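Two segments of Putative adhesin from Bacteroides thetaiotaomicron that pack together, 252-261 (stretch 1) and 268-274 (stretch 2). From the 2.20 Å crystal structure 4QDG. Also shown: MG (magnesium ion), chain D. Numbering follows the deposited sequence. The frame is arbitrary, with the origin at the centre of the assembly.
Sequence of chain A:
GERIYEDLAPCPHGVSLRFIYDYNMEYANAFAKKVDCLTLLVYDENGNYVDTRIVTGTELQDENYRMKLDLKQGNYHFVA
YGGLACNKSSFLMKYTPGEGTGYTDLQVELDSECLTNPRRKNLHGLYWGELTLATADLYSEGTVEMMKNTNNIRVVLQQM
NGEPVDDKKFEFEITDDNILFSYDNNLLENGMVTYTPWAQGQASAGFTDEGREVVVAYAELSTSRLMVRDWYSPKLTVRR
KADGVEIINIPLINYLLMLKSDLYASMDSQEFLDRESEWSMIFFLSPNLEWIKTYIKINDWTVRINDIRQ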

ATOM      1  N   LEU A 252       0.510  -9.479 -12.532  1.00 26.58           N
ATOM      2  CA  LEU A 252      -0.407  -8.573 -11.860  1.00 26.97           C
ATOM      3  C   LEU A 252      -0.211  -7.077 -12.223  1.00 30.76           C
ATOM      4  O   LEU A 252      -1.203  -6.403 -12.486  1.00 30.81           O
ATOM      5  CB  LEU A 252      -0.289  -8.761 -10.326  1.00 26.62           C
ATOM      6  CG  LEU A 252      -1.084  -7.806  -9.405  1.00 31.06           C
ATOM      7  CD1 LEU A 252      -2.611  -7.909  -9.628  1.00 30.36           C
ATOM      8  CD2 LEU A 252      -0.790  -8.110  -7.975  1.00 32.94           C
ATOM      9  N   ILE A 253       1.034  -6.577 -12.234  1.00 27.05           N
ATOM     10  CA  ILE A 253       1.334  -5.165 -12.468  1.00 26.65           C
ATOM     11  C   ILE A 253       0.993  -4.754 -13.921  1.00 32.78           C
ATOM     12  O   ILE A 253       0.331  -3.721 -14.130  1.00 33.85           O
ATOM     13  CB  ILE A 253       2.778  -4.819 -12.048  1.00 28.92           C
ATOM     14  CG1 ILE A 253       2.873  -4.941 -10.516  1.00 28.56           C
ATOM     15  CG2 ILE A 253       3.164  -3.420 -12.521  1.00 28.35           C
ATOM     16  CD1 ILE A 253       3.856  -4.214  -9.862  1.00 32.13           C
ATOM     17  N   ASN A 254       1.344  -5.600 -14.884  1.00 28.69           N
ATOM     18  CA  ASN A 254       1.030  -5.413 -16.300  1.00 30.06           C
ATOM     19  C   ASN A 254      -0.468  -5.305 -16.552  1.00 31.03           C
ATOM     20  O   ASN A 254      -0.888  -4.473 -17.350  1.00 29.50           O
ATOM     21  CB  ASN A 254       1.580  -6.579 -17.128  1.00 30.97           C
ATOM     22  CG  ASN A 254       3.084  -6.629 -17.205  1.00 55.83           C
ATOM     23  OD1 ASN A 254       3.815  -5.980 -16.447  1.00 56.58           O
ATOM     24  ND2 ASN A 254       3.578  -7.465 -18.085  1.00 49.63           N
ATOM     25  N   TYR A 255      -1.261  -6.133 -15.857  1.00 27.79           N
ATOM     26  CA  TYR A 255      -2.716  -6.168 -15.985  1.00 27.05           C
ATOM     27  C   TYR A 255      -3.301  -4.900 -15.394  1.00 29.28           C
ATOM     28  O   TYR A 255      -4.100  -4.286 -16.065  1.00 28.64           O
ATOM     29  CB  TYR A 255      -3.297  -7.452 -15.345  1.00 27.86           C
ATOM     30  CG  TYR A 255      -3.365  -8.600 -16.327  1.00 29.29           C
ATOM     31  CD1 TYR A 255      -2.202  -9.180 -16.836  1.00 30.75           C
ATOM     32  CD2 TYR A 255      -4.586  -9.029 -16.842  1.00 30.80           C
ATOM     33  CE1 TYR A 255      -2.254 -10.187 -17.800  1.00 27.81           C
ATOM     34  CE2 TYR A 255      -4.648 -10.005 -17.837  1.00 32.72           C
ATOM     35  CZ  TYR A 255      -3.479 -10.601 -18.295  1.00 37.57           C
ATOM     36  OH  TYR A 255      -3.541 -11.607 -19.232  1.00 36.95           O
ATOM     37  N   LEU A 256      -2.784  -4.412 -14.257  1.00 26.07           N
ATOM     38  CA  LEU A 256      -3.312  -3.168 -13.655  1.00 26.44           C
ATOM     39  C   LEU A 256      -2.983  -1.954 -14.509  1.00 30.56           C
ATOM     40  O   LEU A 256      -3.772  -1.021 -14.576  1.00 29.75           O
ATOM     41  CB  LEU A 256      -2.810  -2.928 -12.211  1.00 25.25           C
ATOM     42  CG  LEU A 256      -3.066  -4.020 -11.181  1.00 28.89           C
ATOM     43  CD1 LEU A 256      -2.376  -3.676  -9.883  1.00 28.25           C
ATOM     44  CD2 LEU A 256      -4.546  -4.252 -10.965  1.00 30.05           C
ATOM     45  N   LEU A 257      -1.806  -1.975 -15.148  1.00 27.28           N
ATOM     46  CA  LEU A 257      -1.353  -0.890 -15.999  1.00 26.31           C
ATOM     47  C   LEU A 257      -2.177  -0.867 -17.301  1.00 29.57           C
ATOM     48  O   LEU A 257      -2.154   0.158 -17.965  1.00 29.82           O
ATOM     49  CB  LEU A 257       0.173  -0.986 -16.272  1.00 25.53           C
ATOM     50  CG  LEU A 257       1.124  -0.718 -15.073  1.00 27.41           C
ATOM     51  CD1 LEU A 257       2.587  -0.974 -15.460  1.00 25.85           C
ATOM     52  CD2 LEU A 257       0.953   0.695 -14.495  1.00 26.99           C
HETATM   53  N   MSE A 258      -2.955  -1.942 -17.629  1.00 26.32           N
HETATM   54  CA  MSE A 258      -3.856  -1.894 -18.804  1.00 28.26           C
HETATM   55  C   MSE A 258      -5.033  -0.946 -18.480  1.00 31.84           C
HETATM   56  O   MSE A 258      -5.592  -0.350 -19.394  1.00 32.08           O
HETATM   57  CB  MSE A 258      -4.382  -3.272 -19.254  1.00 30.03           C
HETATM   58  CG  MSE A 258      -3.330  -4.219 -19.762  1.00 37.17           C
HETATM   59 SE   MSE A 258      -4.052  -6.076 -19.785  0.75 46.28          SE
HETATM   60  CE  MSE A 258      -2.296  -7.051 -20.230  1.00 42.80           C
ATOM     61  N   LEU A 259      -5.365  -0.770 -17.174  1.00 26.49           N
ATOM     62  CA  LEU A 259      -6.381   0.190 -16.778  1.00 26.76           C
ATOM     63  C   LEU A 259      -5.796   1.616 -16.925  1.00 33.72           C
ATOM     64  O   LEU A 259      -6.479   2.509 -17.415  1.00 34.63           O
ATOM     65  CB  LEU A 259      -6.877  -0.062 -15.337  1.00 26.02           C
ATOM     66  CG  LEU A 259      -7.880   0.978 -14.787  1.00 29.74           C
ATOM     67  CD1 LEU A 259      -9.218   0.837 -15.490  1.00 29.80           C
ATOM     68  CD2 LEU A 259      -8.084   0.806 -13.296  1.00 29.94           C
ATOM     69  N   LYS A 260      -4.531   1.815 -16.510  1.00 30.51           N
ATOM     70  CA  LYS A 260      -3.874   3.108 -16.630  1.00 30.49           C
ATOM     71  C   LYS A 260      -3.780   3.544 -18.095  1.00 34.31           C
ATOM     72  O   LYS A 260      -4.143   4.668 -18.409  1.00 33.79           O
ATOM     73  CB  LYS A 260      -2.490   3.081 -16.005  1.00 31.69           C
ATOM     74  CG  LYS A 260      -1.913   4.479 -15.753  1.00 37.62           C
ATOM     75  CD  LYS A 260      -0.409   4.525 -15.983  1.00 40.07           C
ATOM     76  CE  LYS A 260      -0.062   4.678 -17.454  1.00 42.88           C
ATOM     77  NZ  LYS A 260       1.408   4.713 -17.651  1.00 62.11           N
ATOM     78  N   SER A 261      -3.371   2.639 -18.992  1.00 32.27           N
ATOM     79  CA  SER A 261      -3.223   2.924 -20.422  1.00 32.80           C
ATOM     80  C   SER A 261      -4.541   3.372 -21.052  1.00 39.03           C
ATOM     81  O   SER A 261      -4.529   4.207 -21.945  1.00 40.80           O
ATOM     82  CB  SER A 261      -2.671   1.704 -21.146  1.00 34.42           C
ATOM     83  OG  SER A 261      -1.375   1.434 -20.625  1.00 45.26           O
ATOM     84  N   ASP A 268       2.061   8.761 -14.698  1.00 26.72           N
ATOM     85  CA  ASP A 268       3.236   7.926 -14.534  1.00 26.39           C
ATOM     86  C   ASP A 268       2.792   6.560 -13.979  1.00 29.10           C
ATOM     87  O   ASP A 268       1.883   6.515 -13.147  1.00 30.29           O
ATOM     88  CB  ASP A 268       4.277   8.606 -13.630  1.00 27.47           C
ATOM     89  CG  ASP A 268       5.462   7.710 -13.371  1.00 39.48           C
ATOM     90  OD1 ASP A 268       6.140   7.321 -14.357  1.00 41.17           O
ATOM     91  OD2 ASP A 268       5.635   7.283 -12.209  1.00 48.41           O
ATOM     92  N   SER A 269       3.381   5.464 -14.490  1.00 25.61           N
ATOM     93  CA  SER A 269       3.020   4.094 -14.095  1.00 25.21           C
ATOM     94  C   SER A 269       3.165   3.866 -12.577  1.00 30.57           C
ATOM     95  O   SER A 269       2.223   3.369 -11.947  1.00 30.34           O
ATOM     96  CB  SER A 269       3.835   3.074 -14.874  1.00 25.14           C
ATOM     97  OG  SER A 269       3.329   3.030 -16.197  1.00 36.76           O
ATOM     98  N   GLN A 270       4.294   4.278 -11.998  1.00 29.43           N
ATOM     99  CA  GLN A 270       4.556   4.142 -10.554  1.00 29.67           C
ATOM    100  C   GLN A 270       3.585   4.996  -9.725  1.00 30.67           C
ATOM    101  O   GLN A 270       3.080   4.526  -8.706  1.00 28.91           O
ATOM    102  CB  GLN A 270       6.024   4.473 -10.190  1.00 30.96           C
ATOM    103  CG  GLN A 270       6.376   3.978  -8.775  1.00 34.56           C
ATOM    104  CD  GLN A 270       6.009   2.513  -8.559  1.00 35.96           C
ATOM    105  OE1 GLN A 270       6.481   1.619  -9.265  1.00 32.65           O
ATOM    106  NE2 GLN A 270       5.105   2.245  -7.627  1.00 25.35           N
ATOM    107  N   GLU A 271       3.298   6.222 -10.187  1.00 27.87           N
ATOM    108  CA  GLU A 271       2.343   7.150  -9.540  1.00 27.01           C
ATOM    109  C   GLU A 271       0.959   6.526  -9.441  1.00 28.89           C
ATOM    110  O   GLU A 271       0.306   6.652  -8.407  1.00 29.18           O
ATOM    111  CB  GLU A 271       2.268   8.482 -10.297  1.00 28.56           C
ATOM    112  CG  GLU A 271       1.247   9.455  -9.716  1.00 36.48           C
ATOM    113  CD  GLU A 271       1.267  10.866 -10.271  1.00 51.76           C
ATOM    114  OE1 GLU A 271       2.022  11.124 -11.232  1.00 49.67           O
ATOM    115  OE2 GLU A 271       0.521  11.721  -9.745  1.00 47.81           O
ATOM    116  N   PHE A 272       0.507   5.889 -10.525  1.00 25.43           N
ATOM    117  CA  PHE A 272      -0.766   5.163 -10.614  1.00 24.73           C
ATOM    118  C   PHE A 272      -0.756   4.003  -9.600  1.00 27.08           C
ATOM    119  O   PHE A 272      -1.722   3.838  -8.833  1.00 27.03           O
ATOM    120  CB  PHE A 272      -0.970   4.646 -12.068  1.00 26.09           C
ATOM    121  CG  PHE A 272      -2.148   3.730 -12.268  1.00 27.03           C
ATOM    122  CD1 PHE A 272      -3.445   4.233 -12.289  1.00 30.34           C
ATOM    123  CD2 PHE A 272      -1.965   2.354 -12.404  1.00 27.09           C
ATOM    124  CE1 PHE A 272      -4.545   3.378 -12.452  1.00 30.93           C
ATOM    125  CE2 PHE A 272      -3.058   1.505 -12.570  1.00 30.09           C
ATOM    126  CZ  PHE A 272      -4.339   2.027 -12.607  1.00 29.55           C
ATOM    127  N   LEU A 273       0.347   3.225  -9.570  1.00 21.06           N
ATOM    128  CA  LEU A 273       0.455   2.096  -8.631  1.00 21.57           C
ATOM    129  C   LEU A 273       0.522   2.557  -7.176  1.00 25.49           C
ATOM    130  O   LEU A 273       0.103   1.799  -6.291  1.00 23.37           O
ATOM    131  CB  LEU A 273       1.648   1.208  -8.942  1.00 22.21           C
ATOM    132  CG  LEU A 273       1.646   0.513 -10.305  1.00 26.84           C
ATOM    133  CD1 LEU A 273       3.035  -0.033 -10.614  1.00 26.21           C
ATOM    134  CD2 LEU A 273       0.565  -0.600 -10.364  1.00 25.86           C
ATOM    135  N   ASP A 274       1.036   3.803  -6.926  1.00 22.94           N
ATOM    136  CA  ASP A 274       1.085   4.348  -5.567  1.00 23.56           C
ATOM    137  C   ASP A 274      -0.193   5.079  -5.202  1.00 28.28           C
ATOM    138  O   ASP A 274      -0.669   4.880  -4.094  1.00 29.41           O
ATOM    139  CB  ASP A 274       2.280   5.282  -5.345  1.00 26.05           C
ATOM    140  CG  ASP A 274       3.637   4.676  -5.573  1.00 32.98           C
ATOM    141  OD1 ASP A 274       3.834   3.516  -5.184  1.00 34.60           O
ATOM    142  OD2 ASP A 274       4.536   5.401  -6.090  1.00 37.20           O
TER
HETATM  143 MG    MG D 402      -1.048   1.539  -4.403  1.00 29.32          MG
HETATM  144  O   HOH W   1      -0.738   2.164  -2.362  1.00 19.08           O

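The two helices, 252-261 and 269-274, cross almost at right angles: their N-to-C directions differ by 101° and their axes come no closer than 10.3 Å. The two stretches together bury 419 Å².

The principal bump is Phe272. Its CA-to-CB bond points toward the first helix, chi1 is t (172°), and the ring enters a hollow formed by Leu256, Leu257, Leu259 and Lys260, a knob-into-hole arrangement. The walls meet the ring in different ways: one over a face, one at the edge, two obliquely. Lys260 covers one face: its CB lies 3.7 Å from the centroid of the Phe272 ring and only 9° off the ring normal, the geometry of a CH-pi contact, while Lys260 CG approaches Phe272 CG at 3.6 Å. Leu259 closes the hollow at the ring edge, with its CD2 4.0 Å from Phe272 CZ and near the ring plane. Leu257 CD2 approaches obliquely, 4.0 Å from Phe272 CD2. The backbone contributes as well, since Leu256 O lies 3.3 Å from Phe272 CE2; the ring therefore reaches the main chain of the first helix, not just its side chains.

Leu273 forms a second, smaller bump beside the ring. Its CA-to-CB bond also points toward the first helix, and three aliphatic side chains line the side of its branched end that faces the first helix: Ile253 CG2 is 3.9 Å from Leu273 CD1, Leu256 CD1 is 4.3 Å from Leu273 CD2, and Leu257 CD2 is 4.3 Å from Leu273 CG. The CB bonds of Ile253 and Leu257 leave sideways, yet the ends of both side chains come nearer the second helix. Leu257 CD2 is a shared element, touching Leu273, the Phe272 ring and, at 3.7 Å, Ser269 OG.

The polar part of the contact depends on the same lysine that covers the ring. Beyond its CB and CG, the Lys260 chain continues past Phe272, with chi3 at 82° (p) and chi4 at 180° (t), and Lys260 NZ donates a hydrogen bond to Ser269 OG at 2.9 Å. This is the only hydrogen bond between the stretches. One side chain thus supplies an apolar lid and a polar tether.

The start of the second helix is capped locally: Asp268 OD2 accepts from Glu271 N at 3.3 Å, with an N-H...acceptor angle of 153°. Asp268 itself directs its CB away from the first helix. Leu273 also has a backbone role, its O binding the magnesium ion MG at 2.2 Å.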